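Local coordinates for protein ultraspiracle (Drosophila melanogaster, PDB 1HG4) that appears to act as a nuclear hormone receptor transcription factor whose ligand-binding domain, locked in an inactive conformation, holds a phospholipid, at residues Q54-Q59 / E91-N96; Q62-A67 / I83-A88; Q133-N138 / D158-E163. All coordinates share one frame; numbering follows the deposited sequence.

All three contacts belong to a single nuclear-receptor ligand-binding domain. Contacts 1 and 2 both join helix 46-68 to helix 78-100, at points whose centres lie 11 Å apart; contact 2 takes in the later part of the first helix and the earlier part of the second, so in sequence it falls between the two segments of contact 1. Met63 of contact 2 packs on Leu92 and Leu93 of contact 1, making the two continuous. Contact 3 follows later in the chain, pairing strand 134-136 with helix 154-171, its centre 14 Å from that of contact 1 and 22 Å from that of contact 2. Contacts 1 and 3 supply lipid-pocket residues, whereas contact 2 lies beside helix 258-266.

Contact 1. Residues Q54-Q59 / E91-N96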
loop_
_atom_site.group_PDB
_atom_site.type_symbol
_atom_site.label_atom_id
_atom_site.label_comp_id
_atom_site.label_asym_id
_atom_site.label_seq_id
_atom_site.Cartn_x
_atom_site.Cartn_y
_atom_site.Cartn_z
ATOM N N GLN A 54 1.473 30.452 25.423
ATOM C CA GLN A 54 0.779 31.191 24.372
ATOM C C GLN A 54 1.454 31.023 23.012
ATOM O O GLN A 54 0.777 30.914 21.992
ATOM C CB GLN A 54 0.692 32.678 24.731
ATOM C CG GLN A 54 -0.523 33.368 24.115
ATOM C CD GLN A 54 -0.656 34.831 24.523
ATOM O OE1 GLN A 54 -0.487 35.187 25.699
ATOM N NE2 GLN A 54 -0.976 35.687 23.550
ATOM N N VAL A 55 2.785 31.015 23.000
ATOM C CA VAL A 55 3.535 30.829 21.761
ATOM C C VAL A 55 3.210 29.466 21.138
ATOM O O VAL A 55 2.839 29.375 19.966
ATOM C CB VAL A 55 5.056 30.909 22.010
ATOM C CG1 VAL A 55 5.816 30.338 20.816
ATOM C CG2 VAL A 55 5.472 32.360 22.237
ATOM N N VAL A 56 3.336 28.406 21.932
ATOM C CA VAL A 56 3.053 27.070 21.448
ATOM C C VAL A 56 1.598 26.912 21.015
ATOM O O VAL A 56 1.335 26.286 19.992
ATOM C CB VAL A 56 3.389 26.020 22.524
ATOM C CG1 VAL A 56 3.093 24.628 22.018
ATOM C CG2 VAL A 56 4.853 26.123 22.892
ATOM N N ASN A 57 0.654 27.480 21.770
ATOM C CA ASN A 57 -0.758 27.356 21.408
ATOM C C ASN A 57 -1.068 28.005 20.055
ATOM O O ASN A 57 -1.981 27.571 19.353
ATOM C CB ASN A 57 -1.672 27.951 22.498
ATOM C CG ASN A 57 -1.686 27.117 23.791
ATOM O OD1 ASN A 57 -1.543 25.904 23.767
ATOM N ND2 ASN A 57 -1.876 27.788 24.924
ATOM N N LYS A 58 -0.310 29.040 19.695
ATOM C CA LYS A 58 -0.506 29.705 18.409
ATOM C C LYS A 58 0.096 28.854 17.285
ATOM O O LYS A 58 -0.459 28.758 16.191
ATOM C CB LYS A 58 0.132 31.098 18.407
ATOM C CG LYS A 58 -0.571 32.091 19.313
ATOM C CD LYS A 58 -0.012 33.510 19.182
ATOM C CE LYS A 58 -0.742 34.457 20.143
ATOM N NZ LYS A 58 -0.317 35.893 20.029
ATOM N N GLN A 59 1.232 28.226 17.562
ATOM C CA GLN A 59 1.866 27.378 16.567
ATOM C C GLN A 59 1.024 26.132 16.335
ATOM O O GLN A 59 1.022 25.576 15.233
ATOM C CB GLN A 59 3.284 27.003 17.011
ATOM C CG GLN A 59 4.218 28.210 17.074
ATOM C CD GLN A 59 5.654 27.835 17.356
ATOM O OE1 GLN A 59 5.974 26.666 17.603
ATOM N NE2 GLN A 59 6.535 28.827 17.324
ATOM N N GLU A 91 6.849 16.795 17.149
ATOM C CA GLU A 91 7.960 16.698 16.215
ATOM C C GLU A 91 7.957 17.836 15.204
ATOM O O GLU A 91 9.013 18.296 14.766
ATOM C CB GLU A 91 7.931 15.363 15.471
ATOM C CG GLU A 91 8.161 14.155 16.360
ATOM C CD GLU A 91 8.148 12.861 15.580
ATOM O OE1 GLU A 91 9.101 12.600 14.814
ATOM O OE2 GLU A 91 7.175 12.102 15.724
ATOM N N LEU A 92 6.771 18.288 14.819
ATOM C CA LEU A 92 6.670 19.380 13.858
ATOM C C LEU A 92 7.134 20.669 14.508
ATOM O O LEU A 92 7.867 21.443 13.886
ATOM C CB LEU A 92 5.228 19.529 13.347
ATOM C CG LEU A 92 4.725 18.379 12.447
ATOM C CD1 LEU A 92 3.238 18.577 12.144
ATOM C CD2 LEU A 92 5.526 18.307 11.150
ATOM N N LEU A 93 6.729 20.900 15.761
ATOM C CA LEU A 93 7.148 22.117 16.467
ATOM C C LEU A 93 8.657 22.137 16.687
ATOM O O LEU A 93 9.314 23.131 16.386
ATOM C CB LEU A 93 6.436 22.260 17.813
ATOM C CG LEU A 93 4.919 22.440 17.748
ATOM C CD1 LEU A 93 4.390 22.887 19.100
ATOM C CD2 LEU A 93 4.574 23.465 16.709
ATOM N N ILE A 94 9.205 21.034 17.190
ATOM C CA ILE A 94 10.637 20.947 17.451
ATOM C C ILE A 94 11.485 21.069 16.196
ATOM O O ILE A 94 12.607 21.563 16.264
ATOM C CB ILE A 94 10.984 19.640 18.192
ATOM C CG1 ILE A 94 10.369 19.682 19.588
ATOM C CG2 ILE A 94 12.502 19.464 18.293
ATOM C CD1 ILE A 94 10.599 18.420 20.385
ATOM N N ALA A 95 10.960 20.627 15.055
ATOM C CA ALA A 95 11.698 20.732 13.795
ATOM C C ALA A 95 11.820 22.223 13.455
ATOM O O ALA A 95 12.849 22.683 12.966
ATOM C CB ALA A 95 10.967 19.988 12.670
ATOM N N ASN A 96 10.756 22.972 13.715
ATOM C CA ASN A 96 10.776 24.407 13.470
ATOM C C ASN A 96 11.732 25.136 14.421
ATOM O O ASN A 96 12.382 26.089 14.001
ATOM C CB ASN A 96 9.370 24.997 13.593
ATOM C CG ASN A 96 8.558 24.851 12.308
ATOM O OD1 ASN A 96 7.330 24.729 12.337
ATOM N ND2 ASN A 96 9.243 24.885 11.172
#
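Leu93 meets Val56 and Gln59 in a buried, mainly apolar helix-to-helix contact near the centre of the chain, where helix 46-68 passes helix 78-100. The interface is small: 151 Å² is buried, both sides summed, and the backbones come closest at Gln59 and Leu93, whose CA atoms are 7.5 Å apart. Leu93 points its CB toward the other helix and divides its two methyl groups between two partners. Its CD1 lies 3.6 Å from Val56 CG1, a methyl-to-methyl contact between branched side chains. CG1 of Val56 stands anti to the backbone N (chi1 180°), which carries this branch to Leu93 while the other branch faces the bound phospholipid. The valine is therefore shared between the helix interface and the ligand pocket.

The second methyl of Leu93, CD2, touches the Gln59 side chain at its two ends: it is 3.8 Å from Gln59 CB and 3.6 Å from Gln59 OE1. The latter is a van der Waals approach of carbon to oxygen. At the other corner of the amide, Gln59 NE2 donates to the backbone O of Leu137, a bond that would restrain rotation of the amide and ties the helix to the loop after strand 134-136. On the far side of helix 46-68, Asn57 bonds with Phe32 N and Leu33 O. The contact joins an outer-layer helix to the core layer of the three-layer antiparallel helical sandwich of nuclear-receptor ligand-binding domains, at a point where Val56 also borders the lipid pocket.

Contact 2. Residues Q62-A67 / I83-A88; sequences QMVEYA and ILLKAA
Leu85 is the centrepiece here: it reaches from helix 78-100 to Met63, Val64 and Ala67 of helix 46-68. In the nuclear-receptor ligand-binding fold these two helices form much of the coactivator groove, and the presence of helix 258-266 over this surface, with Phe262 touching both Val64 and Leu85, is consistent with a receptor held inactive by its own C-terminal helix. The short helical segments run at 131° to each other, with their axes 11.2 Å apart at closest approach. That wide spacing is bridged by side chains, and the CA atoms of Val64 and Leu85 stay 7.5 Å apart.

The CB bonds of Leu85, Met63 and Ala67 all point toward the opposing helix. In Leu85, chi1 of -72° sets CG anti to the carbonyl carbon; from there CD1 and CD2 reach different neighbours. CD2 approaches the short methyl of Ala67, at 3.8 Å from Ala67 CB, the closest contact of the pair of segments. The small alanine thus receives the leucine branch near its own backbone; Phe73 touches the same alanine from a loop. CD1 turns instead to Val64 and lies 4.2 Å from its CG2, in a looser contact.

Met63 reaches across with a chain extended as far as its sulfur, making only a loose contact. CG is anti to the backbone N (chi1 -178°), and SD stands 4.4 Å from Leu85 CD2. The last torsion then folds the terminal methyl toward the later turns of helix 78-100, where Met63 CE packs against CD2 of Leu93.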
loop_
_atom_site.group_PDB
_atom_site.type_symbol
_atom_site.label_atom_id
_atom_site.label_comp_id
_atom_site.label_asym_id
_atom_site.label_seq_id
_atom_site.Cartn_x
_atom_site.Cartn_y
_atom_site.Cartn_z
ATOM N N GLN A 62 -1.839 27.077 14.013
ATOM C CA GLN A 62 -1.270 27.189 12.683
ATOM C C GLN A 62 -1.009 25.824 12.073
ATOM O O GLN A 62 -1.247 25.614 10.879
ATOM C CB GLN A 62 0.023 28.009 12.747
ATOM C CG GLN A 62 -0.224 29.499 12.955
ATOM C CD GLN A 62 0.987 30.229 13.507
ATOM O OE1 GLN A 62 2.114 30.029 13.055
ATOM N NE2 GLN A 62 0.753 31.099 14.489
ATOM N N MET A 63 -0.541 24.896 12.902
ATOM C CA MET A 63 -0.243 23.543 12.460
ATOM C C MET A 63 -1.473 22.876 11.881
ATOM O O MET A 63 -1.406 22.234 10.831
ATOM C CB MET A 63 0.280 22.706 13.624
ATOM C CG MET A 63 0.660 21.296 13.211
ATOM S SD MET A 63 0.936 20.233 14.619
ATOM C CE MET A 63 2.311 21.130 15.419
ATOM N N VAL A 64 -2.594 23.024 12.575
ATOM C CA VAL A 64 -3.851 22.437 12.123
ATOM C C VAL A 64 -4.231 22.985 10.746
ATOM O O VAL A 64 -4.615 22.224 9.862
ATOM C CB VAL A 64 -4.990 22.717 13.143
ATOM C CG1 VAL A 64 -6.327 22.295 12.570
ATOM C CG2 VAL A 64 -4.706 21.967 14.434
ATOM N N GLU A 65 -4.098 24.299 10.557
ATOM C CA GLU A 65 -4.433 24.908 9.272
ATOM C C GLU A 65 -3.430 24.483 8.218
ATOM O O GLU A 65 -3.757 24.382 7.033
ATOM C CB GLU A 65 -4.475 26.426 9.388
ATOM C CG GLU A 65 -5.593 26.940 10.303
ATOM C CD GLU A 65 -6.955 26.334 10.006
ATOM O OE1 GLU A 65 -7.351 26.247 8.823
ATOM O OE2 GLU A 65 -7.641 25.946 10.965
ATOM N N TYR A 66 -2.207 24.223 8.655
ATOM C CA TYR A 66 -1.150 23.755 7.757
ATOM C C TYR A 66 -1.549 22.396 7.178
ATOM O O TYR A 66 -1.541 22.217 5.959
ATOM C CB TYR A 66 0.162 23.636 8.536
ATOM C CG TYR A 66 1.139 22.621 8.000
ATOM C CD1 TYR A 66 1.808 22.825 6.793
ATOM C CD2 TYR A 66 1.417 21.458 8.723
ATOM C CE1 TYR A 66 2.745 21.890 6.319
ATOM C CE2 TYR A 66 2.345 20.521 8.261
ATOM C CZ TYR A 66 3.008 20.742 7.067
ATOM O OH TYR A 66 3.954 19.827 6.671
ATOM N N ALA A 67 -1.900 21.452 8.054
ATOM C CA ALA A 67 -2.313 20.115 7.629
ATOM C C ALA A 67 -3.572 20.196 6.768
ATOM O O ALA A 67 -3.743 19.444 5.818
ATOM C CB ALA A 67 -2.575 19.234 8.849
ATOM N N ILE A 83 -5.761 11.660 14.463
ATOM C CA ILE A 83 -4.674 10.794 14.903
ATOM C C ILE A 83 -3.317 11.250 14.366
ATOM O O ILE A 83 -2.311 11.236 15.085
ATOM C CB ILE A 83 -4.946 9.318 14.497
ATOM C CG1 ILE A 83 -6.139 8.778 15.289
ATOM C CG2 ILE A 83 -3.727 8.441 14.783
ATOM C CD1 ILE A 83 -6.513 7.346 14.921
ATOM N N LEU A 84 -3.295 11.676 13.109
ATOM C CA LEU A 84 -2.058 12.135 12.478
ATOM C C LEU A 84 -1.511 13.353 13.196
ATOM O O LEU A 84 -0.310 13.437 13.444
ATOM C CB LEU A 84 -2.300 12.468 11.001
ATOM C CG LEU A 84 -2.655 11.259 10.127
ATOM C CD1 LEU A 84 -3.140 11.703 8.757
ATOM C CD2 LEU A 84 -1.439 10.370 10.004
ATOM N N LEU A 85 -2.390 14.298 13.519
ATOM C CA LEU A 85 -1.968 15.505 14.208
ATOM C C LEU A 85 -1.480 15.202 15.630
ATOM O O LEU A 85 -0.495 15.774 16.091
ATOM C CB LEU A 85 -3.114 16.516 14.250
ATOM C CG LEU A 85 -3.438 17.184 12.913
ATOM C CD1 LEU A 85 -4.730 17.988 13.032
ATOM C CD2 LEU A 85 -2.297 18.087 12.511
ATOM N N LYS A 86 -2.166 14.298 16.315
ATOM C CA LYS A 86 -1.801 13.930 17.674
ATOM C C LYS A 86 -0.428 13.258 17.713
ATOM O O LYS A 86 0.332 13.397 18.676
ATOM C CB LYS A 86 -2.866 12.988 18.252
ATOM C CG LYS A 86 -2.521 12.392 19.596
ATOM C CD LYS A 86 -2.523 13.444 20.685
ATOM C CE LYS A 86 -2.052 12.848 22.003
ATOM N NZ LYS A 86 -2.803 11.587 22.322
ATOM N N ALA A 87 -0.102 12.526 16.659
ATOM C CA ALA A 87 1.178 11.828 16.618
ATOM C C ALA A 87 2.346 12.686 16.163
ATOM O O ALA A 87 3.458 12.475 16.595
ATOM C CB ALA A 87 1.069 10.578 15.725
ATOM N N ALA A 88 2.113 13.672 15.311
ATOM C CA ALA A 88 3.224 14.487 14.823
ATOM C C ALA A 88 3.416 15.904 15.383
ATOM O O ALA A 88 4.490 16.479 15.179
ATOM C CB ALA A 88 3.167 14.556 13.271
#

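Contact 3. Residues Q133-N138 / D158-E163; sequences QQLFLN and DRILSE. With LPP (2-(hexadecanoyloxy)-1-[(phosphonooxy)methyl]ethyl hexadecanoate), chain G.
The wall of the phospholipid pocket is the setting of this contact, in which Leu135 of strand 134-136 packs on Ile160 and Leu161 of helix 154-171. The two methyls of Leu135 do different work. CD1 meets two helix residues at once, 3.6 Å from Ile160 CG2 and 3.5 Å from Leu161 CD2, while CD2 turns to the lipid and sits 3.7 Å from C38 of one acyl chain. Leu135 has CG anti to the backbone N (chi1 -172°), which places CG beside the carbonyl carbon, and from there CD1 meets the helix and CD2 the lipid; its side chain crosses that of Ile160 at about a right angle. Leu161 also lays a methyl against the strand backbone, with CD1 3.6 Å from Gln134 O.

Two residues on, Leu137 adds a second pocket contact: its CG is 3.9 Å from C44, the terminal carbon of the same acyl chain. Together the two leucines follow this chain along its deeper part. The helix is thus layered behind a strand whose leucines meet the lipid directly.

The strand and helix segments cross almost perpendicularly, at 87° with axes 9.3 Å apart. Strand 134-136 pairs in an antiparallel sheet with strand 142-144, through backbone bonds between Leu135 and Tyr143. Beyond it, Leu137 packs on Leu52 and Val55 of helix 46-68, while Ile160 rests on Ile239 of helix 225-250.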
loop_
_atom_site.group_PDB
_atom_site.type_symbol
_atom_site.label_atom_id
_atom_site.label_comp_id
_atom_site.label_asym_id
_atom_site.label_seq_id
_atom_site.Cartn_x
_atom_site.Cartn_y
_atom_site.Cartn_z
ATOM N N GLN A 133 24.210 28.379 22.774
ATOM C CA GLN A 133 23.628 29.057 23.921
ATOM C C GLN A 133 22.218 29.610 23.719
ATOM O O GLN A 133 21.592 30.078 24.671
ATOM C CB GLN A 133 24.561 30.198 24.347
ATOM N N GLN A 134 21.721 29.563 22.488
ATOM C CA GLN A 134 20.395 30.086 22.195
ATOM C C GLN A 134 19.472 29.149 21.431
ATOM O O GLN A 134 19.866 28.546 20.440
ATOM C CB GLN A 134 20.499 31.382 21.403
ATOM C CG GLN A 134 20.747 32.616 22.219
ATOM C CD GLN A 134 20.203 33.847 21.520
ATOM O OE1 GLN A 134 19.007 34.140 21.580
ATOM N NE2 GLN A 134 21.073 34.558 20.834
ATOM N N LEU A 135 18.228 29.060 21.891
ATOM C CA LEU A 135 17.223 28.219 21.261
ATOM C C LEU A 135 16.066 29.127 20.874
ATOM O O LEU A 135 15.453 29.754 21.735
ATOM C CB LEU A 135 16.748 27.144 22.244
ATOM C CG LEU A 135 15.823 26.032 21.754
ATOM C CD1 LEU A 135 16.511 25.233 20.672
ATOM C CD2 LEU A 135 15.491 25.110 22.904
ATOM N N PHE A 136 15.778 29.205 19.579
ATOM C CA PHE A 136 14.689 30.043 19.084
ATOM C C PHE A 136 13.395 29.276 18.834
ATOM O O PHE A 136 13.414 28.158 18.323
ATOM C CB PHE A 136 15.082 30.735 17.776
ATOM C CG PHE A 136 16.094 31.831 17.935
ATOM C CD1 PHE A 136 17.419 31.540 18.208
ATOM C CD2 PHE A 136 15.714 33.161 17.797
ATOM C CE1 PHE A 136 18.354 32.560 18.346
ATOM C CE2 PHE A 136 16.639 34.189 17.934
ATOM C CZ PHE A 136 17.960 33.890 18.208
ATOM N N LEU A 137 12.273 29.893 19.189
ATOM C CA LEU A 137 10.962 29.301 18.971
ATOM C C LEU A 137 10.344 30.016 17.780
ATOM O O LEU A 137 9.499 29.467 17.070
ATOM C CB LEU A 137 10.067 29.483 20.202
ATOM C CG LEU A 137 10.151 28.432 21.314
ATOM C CD1 LEU A 137 11.516 28.447 21.961
ATOM C CD2 LEU A 137 9.075 28.708 22.337
ATOM N N ASN A 138 10.790 31.255 17.582
ATOM C CA ASN A 138 10.337 32.145 16.511
ATOM C C ASN A 138 11.586 32.865 16.056
ATOM O O ASN A 138 12.698 32.411 16.304
ATOM C CB ASN A 138 9.418 33.234 17.062
ATOM C CG ASN A 138 8.029 32.746 17.351
ATOM O OD1 ASN A 138 7.283 33.390 18.088
ATOM N ND2 ASN A 138 7.656 31.618 16.757
ATOM N N ASP A 158 19.956 21.168 25.162
ATOM C CA ASP A 158 21.201 20.814 24.497
ATOM C C ASP A 158 21.078 19.845 23.332
ATOM O O ASP A 158 21.614 20.111 22.263
ATOM C CB ASP A 158 22.220 20.261 25.499
ATOM C CG ASP A 158 22.865 21.343 26.321
ATOM O OD1 ASP A 158 23.218 22.399 25.742
ATOM O OD2 ASP A 158 23.029 21.139 27.539
ATOM N N ARG A 159 20.382 18.730 23.514
ATOM C CA ARG A 159 20.300 17.802 22.402
ATOM C C ARG A 159 19.513 18.339 21.218
ATOM O O ARG A 159 19.733 17.922 20.096
ATOM C CB ARG A 159 19.815 16.413 22.850
ATOM C CG ARG A 159 18.767 16.347 23.919
ATOM C CD ARG A 159 18.699 14.906 24.472
ATOM N NE ARG A 159 18.803 13.894 23.417
ATOM C CZ ARG A 159 17.879 12.971 23.151
ATOM N NH1 ARG A 159 16.756 12.909 23.863
ATOM N NH2 ARG A 159 18.065 12.110 22.155
ATOM N N ILE A 160 18.625 19.293 21.454
ATOM C CA ILE A 160 17.889 19.872 20.338
ATOM C C ILE A 160 18.877 20.620 19.459
ATOM O O ILE A 160 18.806 20.546 18.241
ATOM C CB ILE A 160 16.811 20.883 20.789
ATOM C CG1 ILE A 160 15.568 20.140 21.281
ATOM C CG2 ILE A 160 16.448 21.795 19.636
ATOM C CD1 ILE A 160 14.424 21.045 21.666
ATOM N N LEU A 161 19.804 21.336 20.082
ATOM C CA LEU A 161 20.771 22.120 19.325
ATOM C C LEU A 161 21.945 21.319 18.796
ATOM O O LEU A 161 22.456 21.612 17.720
ATOM C CB LEU A 161 21.277 23.292 20.174
ATOM C CG LEU A 161 20.188 24.292 20.570
ATOM C CD1 LEU A 161 20.715 25.287 21.577
ATOM C CD2 LEU A 161 19.699 24.999 19.328
ATOM N N SER A 162 22.382 20.310 19.539
ATOM C CA SER A 162 23.506 19.491 19.095
ATOM C C SER A 162 23.088 18.429 18.079
ATOM O O SER A 162 23.728 18.264 17.038
ATOM C CB SER A 162 24.160 18.812 20.289
ATOM O OG SER A 162 24.655 19.783 21.193
ATOM N N GLU A 163 22.003 17.720 18.388
ATOM C CA GLU A 163 21.500 16.654 17.534
ATOM C C GLU A 163 20.679 17.081 16.313
ATOM O O GLU A 163 20.554 16.330 15.349
ATOM C CB GLU A 163 20.707 15.672 18.389
ATOM C CG GLU A 163 21.575 14.978 19.422
ATOM C CD GLU A 163 20.800 14.017 20.305
ATOM O OE1 GLU A 163 20.048 13.180 19.757
ATOM O OE2 GLU A 163 20.955 14.090 21.549
HETATM P P1 LPP G . 13.370 26.721 41.259
HETATM O O2 LPP G . 14.926 27.025 40.909
HETATM O O3 LPP G . 13.082 27.545 42.626
HETATM O O4 LPP G . 13.049 25.030 41.400
HETATM O O5 LPP G . 12.461 27.448 40.106
HETATM C C6 LPP G . 13.055 27.612 38.838
HETATM C C7 LPP G . 11.980 27.826 37.777
HETATM C C8 LPP G . 12.570 28.671 36.643
HETATM O O9 LPP G . 11.605 26.561 37.257
HETATM O O27 LPP G . 11.693 28.704 35.547
HETATM C C11 LPP G . 10.246 26.349 37.247
HETATM O O10 LPP G . 9.418 26.921 37.951
HETATM C C12 LPP G . 9.909 25.274 36.223
HETATM C C13 LPP G . 9.512 25.952 34.916
HETATM C C14 LPP G . 8.587 25.054 34.117
HETATM C C15 LPP G . 9.318 24.582 32.880
HETATM C C16 LPP G . 8.358 24.530 31.708
HETATM C C17 LPP G . 9.164 24.390 30.428
HETATM C C18 LPP G . 8.456 23.429 29.493
HETATM C C19 LPP G . 9.328 22.199 29.295
HETATM C C20 LPP G . 9.843 22.177 27.861
HETATM C C21 LPP G . 9.429 20.876 27.173
HETATM C C22 LPP G . 8.007 20.998 26.629
HETATM C C23 LPP G . 8.035 21.359 25.156
HETATM C C24 LPP G . 6.625 21.757 24.738
HETATM C C25 LPP G . 6.586 22.074 23.248
HETATM C C26 LPP G . 6.016 20.891 22.475
HETATM C C29 LPP G . 12.130 29.553 34.588
HETATM O O28 LPP G . 13.244 30.053 34.517
HETATM C C30 LPP G . 10.984 29.789 33.605
HETATM C C31 LPP G . 11.533 30.092 32.208
HETATM C C32 LPP G . 11.196 28.952 31.248
HETATM C C33 LPP G . 12.486 28.407 30.629
HETATM C C34 LPP G . 12.152 27.308 29.630
HETATM C C35 LPP G . 13.409 26.901 28.869
HETATM C C36 LPP G . 13.032 26.394 27.487
HETATM C C37 LPP G . 13.223 24.882 27.421
HETATM C C38 LPP G . 13.684 24.467 26.025
HETATM C C39 LPP G . 12.567 23.715 25.311
HETATM C C40 LPP G . 11.888 24.650 24.320
HETATM C C41 LPP G . 11.130 23.851 23.281
HETATM C C42 LPP G . 9.885 24.629 22.903
HETATM C C43 LPP G . 9.338 24.113 21.579
HETATM C C44 LPP G . 8.217 25.031 21.089
#